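Local coordinates for actin-related protein 8 (Homo sapiens, PDB 4FO0) that binds ATP, with low basal ATPase activity and no ability to polymerize, and serves as a proposed core subunit of the INO80 chromatin remodeling complex, at residues A[332-337]-A[346-351]. Residues are numbered along the deposited sequence; the frame is centred on the assembly and turned at random.
Sequences HEFQIR and YQFRLG
The F334 ring receives Y346 CB on one face, a CH-pi contact 3.8 Å from the ring centroid, and turns its edge toward the face of F348 in an offset edge-to-face pair with planes at 74°. F334 CE1 lies over that face of F348, offset toward the rim, and H332 O sits at the F348 edge, near its plane. The Y346 ring runs nearly parallel to that of F334 but is slid aside, so the two barely overlap. These three rings form an aromatic cluster on one face of an antiparallel beta hairpin, strands 330-336 and 343-350, in the actin fold; helix 306-319 packs on this face, touching F334 through L315 and F348 through F319. Beyond the cluster, I336 CD1 meets Y346 CE2 at 3.5 Å. At the other end the side chains of H332 and L350 cross at about a right angle, H332 CD2 lying 3.7 Å from L350 CB, while H332 NE2 is hydrogen-bonded to K354. On the opposite face E333 and Q347, a non-hydrogen-bonded pair, lie side by side and point the same way. Q347 is bent at chi2 (-56°), and its NE2 donates over 3.1 Å to the anti side of E333 OE2, somewhat out of the carboxylate plane but close to the amide plane. An alanine in place of Q347 would probably leave the E333 carboxylate without this amide donor and freer to turn. The backbones are joined at two hydrogen-bonded pairs, H332 with F348 and F334 with Y346; in the second, Y346 N donates to F334 O, nearly straight at 172°.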
loop_
_atom_site.group_PDB
_atom_site.type_symbol
_atom_site.label_atom_id
_atom_site.label_comp_id
_atom_site.label_asym_id
_atom_site.label_seq_id
_atom_site.Cartn_x
_atom_site.Cartn_y
_atom_site.Cartn_z
ATOM N N HIS A 332 -3.509 -26.815 -6.117
ATOM C CA HIS A 332 -2.863 -25.646 -6.705
ATOM C C HIS A 332 -1.412 -25.934 -7.078
ATOM O O HIS A 332 -0.795 -26.898 -6.605
ATOM C CB HIS A 332 -2.882 -24.477 -5.720
ATOM C CG HIS A 332 -4.254 -24.049 -5.304
ATOM N ND1 HIS A 332 -5.062 -23.266 -6.101
ATOM C CD2 HIS A 332 -4.954 -24.280 -4.166
ATOM C CE1 HIS A 332 -6.203 -23.037 -5.475
ATOM N NE2 HIS A 332 -6.163 -23.643 -4.301
ATOM N N GLU A 333 -0.850 -25.090 -7.925
ATOM C CA GLU A 333 0.577 -25.187 -8.154
ATOM C C GLU A 333 1.150 -23.795 -8.254
ATOM O O GLU A 333 0.451 -22.853 -8.626
ATOM C CB GLU A 333 0.874 -25.975 -9.421
ATOM C CG GLU A 333 0.451 -25.274 -10.695
ATOM C CD GLU A 333 0.543 -26.186 -11.911
ATOM O OE1 GLU A 333 0.404 -25.670 -13.050
ATOM O OE2 GLU A 333 0.750 -27.415 -11.716
ATOM N N PHE A 334 2.420 -23.666 -7.901
ATOM C CA PHE A 334 3.095 -22.393 -8.054
ATOM C C PHE A 334 4.545 -22.608 -8.442
ATOM O O PHE A 334 5.106 -23.687 -8.217
ATOM C CB PHE A 334 2.983 -21.565 -6.767
ATOM C CG PHE A 334 3.721 -22.145 -5.582
ATOM C CD1 PHE A 334 3.124 -23.094 -4.768
ATOM C CD2 PHE A 334 5.000 -21.713 -5.262
ATOM C CE1 PHE A 334 3.800 -23.624 -3.660
ATOM C CE2 PHE A 334 5.683 -22.232 -4.154
ATOM C CZ PHE A 334 5.079 -23.181 -3.348
ATOM N N GLN A 335 5.144 -21.575 -9.024
ATOM C CA GLN A 335 6.549 -21.614 -9.429
ATOM C C GLN A 335 7.474 -20.882 -8.465
ATOM O O GLN A 335 7.064 -19.960 -7.766
ATOM C CB GLN A 335 6.710 -20.986 -10.809
ATOM C CG GLN A 335 5.976 -21.711 -11.914
ATOM C CD GLN A 335 6.347 -21.180 -13.286
ATOM O OE1 GLN A 335 7.252 -20.354 -13.424
ATOM N NE2 GLN A 335 5.649 -21.652 -14.309
ATOM N N ILE A 336 8.734 -21.289 -8.432
ATOM C CA ILE A 336 9.758 -20.428 -7.870
ATOM C C ILE A 336 10.873 -20.284 -8.897
ATOM O O ILE A 336 11.389 -21.268 -9.393
ATOM C CB ILE A 336 10.344 -20.959 -6.565
ATOM C CG1 ILE A 336 9.232 -21.315 -5.567
ATOM C CG2 ILE A 336 11.282 -19.911 -5.979
ATOM C CD1 ILE A 336 9.760 -21.719 -4.172
ATOM N N ARG A 337 11.215 -19.048 -9.230
ATOM C CA ARG A 337 12.301 -18.764 -10.153
ATOM C C ARG A 337 13.269 -17.780 -9.508
ATOM O O ARG A 337 13.419 -16.644 -9.957
ATOM C CB ARG A 337 11.754 -18.192 -11.458
ATOM C CG ARG A 337 10.796 -19.130 -12.163
ATOM C CD ARG A 337 10.398 -18.593 -13.528
ATOM N NE ARG A 337 9.864 -19.641 -14.396
ATOM C CZ ARG A 337 10.593 -20.324 -15.278
ATOM N NH1 ARG A 337 11.885 -20.069 -15.412
ATOM N NH2 ARG A 337 10.031 -21.265 -16.030
ATOM N N TYR A 346 5.814 -26.327 -7.953
ATOM C CA TYR A 346 5.281 -27.000 -6.772
ATOM C C TYR A 346 3.782 -27.300 -6.881
ATOM O O TYR A 346 2.979 -26.419 -7.216
ATOM C CB TYR A 346 5.471 -26.116 -5.545
ATOM C CG TYR A 346 6.866 -26.090 -4.975
ATOM C CD1 TYR A 346 7.230 -26.967 -3.956
ATOM C CD2 TYR A 346 7.805 -25.163 -5.413
ATOM C CE1 TYR A 346 8.493 -26.942 -3.406
ATOM C CE2 TYR A 346 9.090 -25.134 -4.871
ATOM C CZ TYR A 346 9.424 -26.029 -3.871
ATOM O OH TYR A 346 10.684 -26.017 -3.317
ATOM N N GLN A 347 3.409 -28.541 -6.585
ATOM C CA GLN A 347 2.009 -28.880 -6.328
ATOM C C GLN A 347 1.698 -28.651 -4.860
ATOM O O GLN A 347 2.492 -29.000 -3.979
ATOM C CB GLN A 347 1.726 -30.355 -6.624
ATOM C CG GLN A 347 2.136 -30.825 -7.991
ATOM C CD GLN A 347 1.509 -30.001 -9.087
ATOM O OE1 GLN A 347 0.292 -29.802 -9.121
ATOM N NE2 GLN A 347 2.340 -29.501 -9.993
ATOM N N PHE A 348 0.548 -28.068 -4.568
ATOM C CA PHE A 348 0.025 -28.289 -3.226
ATOM C C PHE A 348 -1.424 -27.966 -3.009
ATOM O O PHE A 348 -2.082 -27.339 -3.845
ATOM C CB PHE A 348 0.912 -27.698 -2.138
ATOM C CG PHE A 348 0.592 -26.297 -1.786
ATOM C CD1 PHE A 348 0.681 -25.877 -0.458
ATOM C CD2 PHE A 348 0.248 -25.384 -2.767
ATOM C CE1 PHE A 348 0.409 -24.574 -0.111
ATOM C CE2 PHE A 348 -0.037 -24.071 -2.431
ATOM C CZ PHE A 348 0.047 -23.666 -1.103
ATOM N N ARG A 349 -1.921 -28.448 -1.880
ATOM C CA ARG A 349 -3.348 -28.419 -1.611
ATOM C C ARG A 349 -3.689 -27.361 -0.567
ATOM O O ARG A 349 -3.075 -27.315 0.494
ATOM C CB ARG A 349 -3.781 -29.792 -1.148
ATOM C CG ARG A 349 -5.180 -30.144 -1.512
ATOM C CD ARG A 349 -5.397 -31.611 -1.244
ATOM N NE ARG A 349 -5.302 -32.380 -2.476
ATOM C CZ ARG A 349 -5.308 -33.705 -2.517
ATOM N NH1 ARG A 349 -5.386 -34.394 -1.386
ATOM N NH2 ARG A 349 -5.227 -34.337 -3.680
ATOM N N LEU A 350 -4.645 -26.493 -0.887
ATOM C CA LEU A 350 -5.049 -25.439 0.039
ATOM C C LEU A 350 -6.530 -25.439 0.330
ATOM O O LEU A 350 -7.358 -25.689 -0.559
ATOM C CB LEU A 350 -4.667 -24.067 -0.502
ATOM C CG LEU A 350 -3.303 -23.612 -0.010
ATOM C CD1 LEU A 350 -3.047 -22.179 -0.411
ATOM C CD2 LEU A 350 -3.227 -23.811 1.496
ATOM N N GLY A 351 -6.856 -25.108 1.573
ATOM C CA GLY A 351 -8.242 -24.956 1.977
ATOM C C GLY A 351 -8.650 -23.549 2.370
ATOM O O GLY A 351 -8.690 -22.622 1.556
#